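Local coordinates for protein transcriptional regulator (Pyrococcus horikoshii, PDB 1UDD) that is of unestablished function but belongs to the TenA/THI-4/PQQC family of all-helical proteins and assembles as a tetramer, at residues A[49-60]-A[129-140]. Residues are numbered along the deposited sequence; the frame is centred on the assembly and turned at random.
Sequences YLVGLTRALAVI and GLTALLPCFWSY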
loop_
_atom_site.group_PDB
_atom_site.type_symbol
_atom_site.label_atom_id
_atom_site.label_comp_id
_atom_site.label_asym_id
_atom_site.label_seq_id
_atom_site.Cartn_x
_atom_site.Cartn_y
_atom_site.Cartn_z
ATOM N N TYR A 49 13.945 15.002 0.244
ATOM C CA TYR A 49 14.012 14.424 -1.090
ATOM C C TYR A 49 14.689 13.056 -0.973
ATOM O O TYR A 49 14.236 12.068 -1.554
ATOM C CB TYR A 49 14.819 15.364 -2.002
ATOM C CG TYR A 49 14.718 15.098 -3.498
ATOM C CD1 TYR A 49 14.659 16.164 -4.406
ATOM C CD2 TYR A 49 14.740 13.800 -4.012
ATOM C CE1 TYR A 49 14.629 15.945 -5.786
ATOM C CE2 TYR A 49 14.711 13.572 -5.395
ATOM C CZ TYR A 49 14.657 14.650 -6.269
ATOM O OH TYR A 49 14.665 14.436 -7.628
ATOM N N LEU A 50 15.769 13.020 -0.201
ATOM C CA LEU A 50 16.549 11.813 0.036
ATOM C C LEU A 50 15.660 10.738 0.667
ATOM O O LEU A 50 15.658 9.577 0.232
ATOM C CB LEU A 50 17.718 12.168 0.957
ATOM C CG LEU A 50 18.721 11.125 1.433
ATOM C CD1 LEU A 50 19.808 11.833 2.232
ATOM C CD2 LEU A 50 18.039 10.069 2.284
ATOM N N VAL A 51 14.914 11.130 1.698
ATOM C CA VAL A 51 14.015 10.214 2.375
ATOM C C VAL A 51 12.871 9.800 1.426
ATOM O O VAL A 51 12.565 8.618 1.292
ATOM C CB VAL A 51 13.423 10.866 3.675
ATOM C CG1 VAL A 51 12.373 9.950 4.302
ATOM C CG2 VAL A 51 14.538 11.125 4.684
ATOM N N GLY A 52 12.264 10.773 0.755
ATOM C CA GLY A 52 11.159 10.481 -0.151
ATOM C C GLY A 52 11.516 9.544 -1.295
ATOM O O GLY A 52 10.722 8.671 -1.675
ATOM N N LEU A 53 12.698 9.733 -1.868
ATOM C CA LEU A 53 13.152 8.879 -2.961
ATOM C C LEU A 53 13.269 7.461 -2.404
ATOM O O LEU A 53 12.926 6.483 -3.064
ATOM C CB LEU A 53 14.509 9.360 -3.465
ATOM C CG LEU A 53 14.971 8.962 -4.869
ATOM C CD1 LEU A 53 14.006 9.542 -5.897
ATOM C CD2 LEU A 53 16.397 9.495 -5.118
ATOM N N THR A 54 13.759 7.363 -1.176
ATOM C CA THR A 54 13.915 6.070 -0.514
ATOM C C THR A 54 12.572 5.372 -0.282
ATOM O O THR A 54 12.440 4.180 -0.549
ATOM C CB THR A 54 14.646 6.241 0.825
ATOM O OG1 THR A 54 15.945 6.787 0.570
ATOM C CG2 THR A 54 14.803 4.918 1.535
ATOM N N ARG A 55 11.575 6.110 0.209
ATOM C CA ARG A 55 10.258 5.527 0.458
ATOM C C ARG A 55 9.649 4.981 -0.810
ATOM O O ARG A 55 9.090 3.882 -0.812
ATOM C CB ARG A 55 9.265 6.553 1.030
ATOM C CG ARG A 55 9.462 6.893 2.485
ATOM C CD ARG A 55 8.381 7.863 3.016
ATOM N NE ARG A 55 8.909 8.535 4.193
ATOM C CZ ARG A 55 9.079 7.935 5.360
ATOM N NH1 ARG A 55 8.730 6.664 5.495
ATOM N NH2 ARG A 55 9.668 8.580 6.361
ATOM N N ALA A 56 9.733 5.752 -1.892
ATOM C CA ALA A 56 9.134 5.308 -3.145
ATOM C C ALA A 56 9.858 4.067 -3.675
ATOM O O ALA A 56 9.215 3.129 -4.161
ATOM C CB ALA A 56 9.143 6.452 -4.185
ATOM N N LEU A 57 11.185 4.045 -3.560
ATOM C CA LEU A 57 11.931 2.882 -4.022
ATOM C C LEU A 57 11.552 1.646 -3.225
ATOM O O LEU A 57 11.458 0.548 -3.787
ATOM C CB LEU A 57 13.437 3.115 -3.916
ATOM C CG LEU A 57 13.985 4.026 -5.027
ATOM C CD1 LEU A 57 15.407 4.491 -4.682
ATOM C CD2 LEU A 57 13.947 3.292 -6.345
ATOM N N ALA A 58 11.321 1.824 -1.919
ATOM C CA ALA A 58 10.958 0.693 -1.074
ATOM C C ALA A 58 9.612 0.111 -1.545
ATOM O O ALA A 58 9.477 -1.098 -1.690
ATOM C CB ALA A 58 10.872 1.129 0.397
ATOM N N VAL A 59 8.621 0.964 -1.780
ATOM C CA VAL A 59 7.324 0.460 -2.243
ATOM C C VAL A 59 7.471 -0.257 -3.598
ATOM O O VAL A 59 6.962 -1.365 -3.786
ATOM C CB VAL A 59 6.288 1.591 -2.376
ATOM C CG1 VAL A 59 5.011 1.043 -2.983
ATOM C CG2 VAL A 59 6.015 2.205 -1.011
ATOM N N ILE A 60 8.166 0.361 -4.545
ATOM C CA ILE A 60 8.358 -0.295 -5.837
ATOM C C ILE A 60 9.014 -1.666 -5.613
ATOM O O ILE A 60 8.564 -2.687 -6.151
ATOM C CB ILE A 60 9.249 0.541 -6.776
ATOM C CG1 ILE A 60 8.546 1.852 -7.122
ATOM C CG2 ILE A 60 9.560 -0.260 -8.055
ATOM C CD1 ILE A 60 9.367 2.756 -8.006
ATOM N N GLY A 129 5.960 3.124 -11.523
ATOM C CA GLY A 129 6.628 3.659 -10.350
ATOM C C GLY A 129 7.985 4.198 -10.742
ATOM O O GLY A 129 8.315 5.342 -10.425
ATOM N N LEU A 130 8.770 3.386 -11.448
ATOM C CA LEU A 130 10.097 3.800 -11.882
ATOM C C LEU A 130 10.043 5.034 -12.781
ATOM O O LEU A 130 10.882 5.942 -12.669
ATOM C CB LEU A 130 10.788 2.640 -12.612
ATOM C CG LEU A 130 11.129 1.448 -11.723
ATOM C CD1 LEU A 130 11.652 0.286 -12.588
ATOM C CD2 LEU A 130 12.176 1.875 -10.679
ATOM N N THR A 131 9.055 5.081 -13.666
ATOM C CA THR A 131 8.906 6.226 -14.557
ATOM C C THR A 131 8.682 7.501 -13.734
ATOM O O THR A 131 9.062 8.600 -14.154
ATOM C CB THR A 131 7.724 6.020 -15.549
ATOM O OG1 THR A 131 7.974 4.855 -16.340
ATOM C CG2 THR A 131 7.574 7.238 -16.502
ATOM N N ALA A 132 8.080 7.368 -12.556
ATOM C CA ALA A 132 7.863 8.561 -11.738
ATOM C C ALA A 132 9.178 9.038 -11.130
ATOM O O ALA A 132 9.270 10.166 -10.661
ATOM C CB ALA A 132 6.863 8.289 -10.651
ATOM N N LEU A 133 10.194 8.180 -11.159
ATOM C CA LEU A 133 11.501 8.523 -10.601
ATOM C C LEU A 133 12.548 8.869 -11.662
ATOM O O LEU A 133 13.624 9.379 -11.341
ATOM C CB LEU A 133 12.036 7.362 -9.770
ATOM C CG LEU A 133 11.123 6.769 -8.696
ATOM C CD1 LEU A 133 11.896 5.681 -7.922
ATOM C CD2 LEU A 133 10.637 7.867 -7.756
ATOM N N LEU A 134 12.239 8.590 -12.921
ATOM C CA LEU A 134 13.180 8.833 -14.008
ATOM C C LEU A 134 13.507 10.319 -14.202
ATOM O O LEU A 134 14.674 10.688 -14.373
ATOM C CB LEU A 134 12.639 8.210 -15.297
ATOM C CG LEU A 134 13.630 8.063 -16.452
ATOM C CD1 LEU A 134 14.863 7.252 -16.002
ATOM C CD2 LEU A 134 12.930 7.382 -17.595
ATOM N N PRO A 135 12.489 11.197 -14.179
ATOM C CA PRO A 135 12.862 12.604 -14.359
ATOM C C PRO A 135 13.927 12.960 -13.320
ATOM O O PRO A 135 14.892 13.657 -13.623
ATOM C CB PRO A 135 11.550 13.341 -14.137
ATOM C CG PRO A 135 10.514 12.329 -14.661
ATOM C CD PRO A 135 11.025 11.026 -14.104
ATOM N N CYS A 136 13.759 12.462 -12.099
ATOM C CA CYS A 136 14.740 12.727 -11.038
ATOM C C CYS A 136 16.144 12.295 -11.441
ATOM O O CYS A 136 17.027 13.127 -11.652
ATOM C CB CYS A 136 14.362 12.001 -9.748
ATOM S SG CYS A 136 15.767 11.808 -8.604
ATOM N N PHE A 137 16.346 10.987 -11.547
ATOM C CA PHE A 137 17.656 10.440 -11.903
ATOM C C PHE A 137 18.207 10.966 -13.240
ATOM O O PHE A 137 19.352 11.404 -13.319
ATOM C CB PHE A 137 17.599 8.904 -11.969
ATOM C CG PHE A 137 17.467 8.224 -10.626
ATOM C CD1 PHE A 137 16.226 8.085 -10.015
ATOM C CD2 PHE A 137 18.586 7.691 -9.986
ATOM C CE1 PHE A 137 16.101 7.419 -8.783
ATOM C CE2 PHE A 137 18.471 7.026 -8.758
ATOM C CZ PHE A 137 17.228 6.890 -8.158
ATOM N N TRP A 138 17.375 10.945 -14.276
ATOM C CA TRP A 138 17.791 11.353 -15.617
ATOM C C TRP A 138 18.106 12.839 -15.809
ATOM O O TRP A 138 19.161 13.178 -16.347
ATOM C CB TRP A 138 16.741 10.885 -16.630
ATOM C CG TRP A 138 17.176 10.896 -18.069
ATOM C CD1 TRP A 138 18.413 11.233 -18.568
ATOM C CD2 TRP A 138 16.363 10.568 -19.202
ATOM N NE1 TRP A 138 18.413 11.136 -19.943
ATOM C CE2 TRP A 138 17.169 10.729 -20.358
ATOM C CE3 TRP A 138 15.027 10.156 -19.355
ATOM C CZ2 TRP A 138 16.681 10.488 -21.652
ATOM C CZ3 TRP A 138 14.541 9.916 -20.647
ATOM C CH2 TRP A 138 15.371 10.083 -21.776
ATOM N N SER A 139 17.214 13.722 -15.369
ATOM C CA SER A 139 17.451 15.147 -15.521
ATOM C C SER A 139 18.726 15.633 -14.824
ATOM O O SER A 139 19.385 16.527 -15.321
ATOM C CB SER A 139 16.260 15.955 -15.000
ATOM O OG SER A 139 16.204 15.940 -13.586
ATOM N N TYR A 140 19.067 15.061 -13.674
ATOM C CA TYR A 140 20.268 15.492 -12.964
ATOM C C TYR A 140 21.520 15.186 -13.776
ATOM O O TYR A 140 22.499 15.941 -13.740
ATOM C CB TYR A 140 20.348 14.832 -11.578
ATOM C CG TYR A 140 19.684 15.661 -10.491
ATOM C CD1 TYR A 140 18.321 15.985 -10.554
ATOM C CD2 TYR A 140 20.439 16.196 -9.443
ATOM C CE1 TYR A 140 17.735 16.835 -9.595
ATOM C CE2 TYR A 140 19.868 17.041 -8.493
ATOM C CZ TYR A 140 18.525 17.359 -8.572
ATOM O OH TYR A 140 17.988 18.212 -7.633
#
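L133 pushes its forked end into the side of helix 49-60, a knob resting in the hole formed by L53, A56, L57 and I60. Its two methyls divide the work: CD1 presses on CD2 of L57 at 3.5 Å and also meets CD1 of I60, whereas CD2 lies against A56 CB at 4.1 Å and near L53 CD1. The two segments run nearly antiparallel, at 152°, with axes 10.3 Å apart, and their CA atoms come nearest at I60 and G129, where the lack of a side chain leaves room for I60. There I60 extends over G129, its CD1 lying 3.4 Å from the backbone C of G129 and also reaching CD2 of L130. One turn beyond L133, C136 and F137 meet L53, whose CG stands opposite its own backbone N (chi1 -159°), with CD1 going to C136 SG at 3.9 Å and CD2 to CZ of F137.

Toward Y140 the contact turns from aliphatic to sulfur-aromatic. C136 SG stands at the edge of the Y49 ring, 77° off the normal. The same sulfur lies 3.0 Å from Y49 OH. That buried hydroxyl is hydrogen-bonded to E204. Segment 129-140 is kinked at P135 and C136, where the backbone N atoms lack bonds to the preceding turn.

This pair of helices illustrates how an all-helical TenA-type fold builds its interior. Helix 68-79 touches L53, L57 and I60, helix 108-123 also packs on I60, and helix 190-213 covers A132, P135 and Y140 of the other partner.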